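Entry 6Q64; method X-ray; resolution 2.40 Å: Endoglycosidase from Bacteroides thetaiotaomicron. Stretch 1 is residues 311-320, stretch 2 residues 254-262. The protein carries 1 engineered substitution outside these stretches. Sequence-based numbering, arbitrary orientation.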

# COMPACT_ATOMS: atom_id res chain seq x y z
N ASN A 311 -19.51 5.87 -7.39
CA ASN A 311 -19.80 6.59 -6.12
C ASN A 311 -19.08 5.89 -4.95
O ASN A 311 -18.70 6.61 -4.05
CB ASN A 311 -21.29 6.88 -5.96
CG ASN A 311 -22.11 5.65 -5.74
OD1 ASN A 311 -21.66 4.56 -6.07
ND2 ASN A 311 -23.30 5.81 -5.17
N GLN A 312 -18.78 4.59 -5.01
CA GLN A 312 -17.91 3.87 -4.03
C GLN A 312 -16.58 4.61 -3.95
O GLN A 312 -16.32 5.23 -2.92
CB GLN A 312 -17.71 2.38 -4.35
CG GLN A 312 -16.89 1.60 -3.32
CD GLN A 312 -16.97 0.09 -3.42
OE1 GLN A 312 -16.46 -0.59 -4.32
NE2 GLN A 312 -17.59 -0.50 -2.42
N ILE A 313 -15.77 4.62 -5.00
CA ILE A 313 -14.39 5.21 -4.90
C ILE A 313 -14.46 6.71 -4.58
O ILE A 313 -13.49 7.28 -4.04
CB ILE A 313 -13.55 4.93 -6.16
CG1 ILE A 313 -12.08 5.25 -5.90
CG2 ILE A 313 -14.12 5.68 -7.35
CD1 ILE A 313 -11.10 4.54 -6.81
N LEU A 314 -15.54 7.40 -4.91
CA LEU A 314 -15.52 8.87 -4.74
C LEU A 314 -15.92 9.17 -3.30
O LEU A 314 -15.39 10.15 -2.75
CB LEU A 314 -16.45 9.55 -5.74
CG LEU A 314 -16.13 9.30 -7.22
CD1 LEU A 314 -17.17 9.95 -8.10
CD2 LEU A 314 -14.75 9.80 -7.56
N ASP A 315 -16.84 8.35 -2.76
CA ASP A 315 -17.23 8.44 -1.34
C ASP A 315 -15.98 8.22 -0.51
O ASP A 315 -15.70 9.04 0.39
CB ASP A 315 -18.30 7.41 -0.98
CG ASP A 315 -18.88 7.63 0.41
OD1 ASP A 315 -19.24 8.81 0.72
OD2 ASP A 315 -18.93 6.64 1.17
N TYR A 316 -15.22 7.18 -0.85
CA TYR A 316 -14.00 6.82 -0.09
C TYR A 316 -13.07 8.03 -0.06
O TYR A 316 -12.61 8.51 0.98
CB TYR A 316 -13.36 5.56 -0.66
CG TYR A 316 -14.11 4.28 -0.42
CD1 TYR A 316 -15.46 4.25 -0.09
CD2 TYR A 316 -13.46 3.06 -0.52
CE1 TYR A 316 -16.15 3.05 0.12
CE2 TYR A 316 -14.14 1.85 -0.34
CZ TYR A 316 -15.49 1.85 -0.04
OH TYR A 316 -16.14 0.67 0.14
N ALA A 317 -12.78 8.59 -1.21
CA ALA A 317 -11.76 9.65 -1.32
C ALA A 317 -12.20 10.87 -0.50
O ALA A 317 -11.30 11.61 -0.13
CB ALA A 317 -11.54 10.02 -2.77
N THR A 318 -13.50 11.08 -0.31
CA THR A 318 -14.02 12.33 0.30
C THR A 318 -14.56 12.04 1.72
O THR A 318 -15.30 12.92 2.23
CB THR A 318 -15.15 12.95 -0.53
OG1 THR A 318 -16.17 11.97 -0.57
CG2 THR A 318 -14.73 13.32 -1.93
N LEU A 319 -14.19 10.89 2.31
CA LEU A 319 -14.80 10.32 3.54
C LEU A 319 -14.38 11.15 4.74
O LEU A 319 -13.19 11.06 5.11
CB LEU A 319 -14.32 8.89 3.73
CG LEU A 319 -15.01 8.13 4.84
CD1 LEU A 319 -16.45 7.87 4.50
CD2 LEU A 319 -14.33 6.80 5.08
N ASP A 320 -15.30 11.98 5.24
CA ASP A 320 -15.18 12.75 6.51
C ASP A 320 -15.58 11.79 7.61
O ASP A 320 -16.70 11.34 7.56
CB ASP A 320 -16.06 14.00 6.44
CG ASP A 320 -15.47 15.03 5.48
OD1 ASP A 320 -14.22 14.94 5.24
OD2 ASP A 320 -16.24 15.96 5.06
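Stretch 2 254-262: QAYWESSTS

Residues 311-317 of stretch 1 form a helix. Its backbone bonds include Asp-315 N to Asn-311 O at 2.9 Å, Tyr-316 N to Gln-312 O at 3.0 Å and Ala-317 N to Ile-313 O at 3.2 Å. Thr-318 is the first residue to leave helical geometry, and Leu-319 and Asp-320 continue in extended conformation.

Stretch 2 is mostly irregular. Ser-260 occupies the N-cap position of a helix that begins at Thr-261 and continues later in the chain. The backbones stay well apart: the CA atoms of Gln-312 and Ser-259 are 7.8 Å from each other, and those of Asp-315 and Thr-261 are 7.1 Å. Side chains bridge this gap, those of Gln-312 and Tyr-316 reaching backbone carbonyls and that of Asp-315 meeting the side chain of Thr-261, and the two stretches together bury 303 Å².

Gln-312 and Tyr-316, one helical turn apart, both reach carbonyl groups of the loop. Their CA-to-CB bonds point sideways, but the ends of the side chains come nearer. Gln-312 has chi1 and chi2 both t, so its chain is extended as far as CD. Its NE2 donates to Tyr-256 O at 3.0 Å, and NE2 also lies 3.1 Å from Glu-258 O. Tyr-316 OH donates a short hydrogen bond to Ala-255 O, 2.6 Å away. The Ala-255 methyl meets the same ring obliquely, with CB 3.4 Å from Tyr-316 CE2. Glu-258 CB is 3.8 Å from Tyr-316 OH.

The second group of contacts centres on Thr-261. The CA-to-CB bond of Asp-315 points toward stretch 2, and OD2 of Asp-315 accepts a hydrogen bond from Thr-261 OG1 at 2.7 Å. Thr-261 also makes an apolar contact: its CG2 lies 3.5 Å from Leu-319 CD1. The first residue of the stretch 2 helix thus touches both the stretch 1 helix and the segment that follows it.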

# COMPACT_ATOMS: atom_id res chain seq x y z
N GLN A 254 -9.30 -3.60 2.74
CA GLN A 254 -10.06 -4.08 1.58
C GLN A 254 -11.53 -3.76 1.82
O GLN A 254 -12.24 -4.67 2.19
CB GLN A 254 -9.84 -5.58 1.43
CG GLN A 254 -8.52 -5.94 0.79
CD GLN A 254 -7.39 -6.18 1.75
OE1 GLN A 254 -7.23 -7.27 2.30
NE2 GLN A 254 -6.53 -5.19 1.89
N ALA A 255 -11.98 -2.55 1.51
CA ALA A 255 -13.42 -2.16 1.57
C ALA A 255 -14.13 -2.48 0.25
O ALA A 255 -14.89 -1.62 -0.25
CB ALA A 255 -13.55 -0.69 1.91
N TYR A 256 -13.93 -3.68 -0.27
CA TYR A 256 -14.40 -4.06 -1.63
C TYR A 256 -15.95 -4.07 -1.67
O TYR A 256 -16.53 -3.34 -2.52
CB TYR A 256 -13.80 -5.40 -2.06
CG TYR A 256 -12.29 -5.55 -2.08
CD1 TYR A 256 -11.41 -4.48 -2.20
CD2 TYR A 256 -11.74 -6.82 -2.06
CE1 TYR A 256 -10.03 -4.69 -2.27
CE2 TYR A 256 -10.38 -7.04 -2.12
CZ TYR A 256 -9.51 -5.98 -2.25
OH TYR A 256 -8.16 -6.28 -2.29
N TRP A 257 -16.63 -4.84 -0.80
CA TRP A 257 -18.07 -5.16 -0.98
C TRP A 257 -18.97 -4.38 -0.01
O TRP A 257 -20.18 -4.66 0.04
CB TRP A 257 -18.31 -6.67 -0.86
CG TRP A 257 -17.20 -7.46 -1.48
CD1 TRP A 257 -16.35 -8.34 -0.88
CD2 TRP A 257 -16.77 -7.34 -2.84
NE1 TRP A 257 -15.42 -8.79 -1.78
CE2 TRP A 257 -15.67 -8.20 -2.99
CE3 TRP A 257 -17.24 -6.60 -3.93
CZ2 TRP A 257 -15.03 -8.36 -4.22
CZ3 TRP A 257 -16.58 -6.73 -5.13
CH2 TRP A 257 -15.50 -7.61 -5.27
N GLU A 258 -18.43 -3.37 0.67
CA GLU A 258 -19.23 -2.47 1.51
C GLU A 258 -20.17 -1.65 0.65
O GLU A 258 -19.70 -1.00 -0.23
CB GLU A 258 -18.29 -1.57 2.32
CG GLU A 258 -17.83 -2.20 3.63
CD GLU A 258 -16.79 -3.29 3.53
OE1 GLU A 258 -16.67 -4.05 4.50
OE2 GLU A 258 -16.08 -3.39 2.50
N SER A 259 -21.46 -1.60 0.95
CA SER A 259 -22.46 -0.97 0.05
C SER A 259 -22.96 0.38 0.58
O SER A 259 -23.91 0.91 -0.06
CB SER A 259 -23.59 -1.95 -0.21
OG SER A 259 -24.73 -1.75 0.62
N SER A 260 -22.38 0.92 1.67
CA SER A 260 -22.82 2.16 2.40
C SER A 260 -21.66 2.84 3.12
O SER A 260 -20.75 2.15 3.61
CB SER A 260 -23.91 1.87 3.40
OG SER A 260 -23.37 1.24 4.56
N THR A 261 -21.69 4.17 3.19
CA THR A 261 -20.64 4.97 3.88
C THR A 261 -20.49 4.41 5.29
O THR A 261 -19.37 4.09 5.71
CB THR A 261 -20.96 6.46 4.00
OG1 THR A 261 -21.15 7.05 2.71
CG2 THR A 261 -19.85 7.21 4.70
N SER A 262 -21.60 4.25 5.98
CA SER A 262 -21.52 4.00 7.44
C SER A 262 -21.06 2.56 7.66
O SER A 262 -20.28 2.34 8.59
CB SER A 262 -22.76 4.47 8.15
OG SER A 262 -23.67 3.42 8.32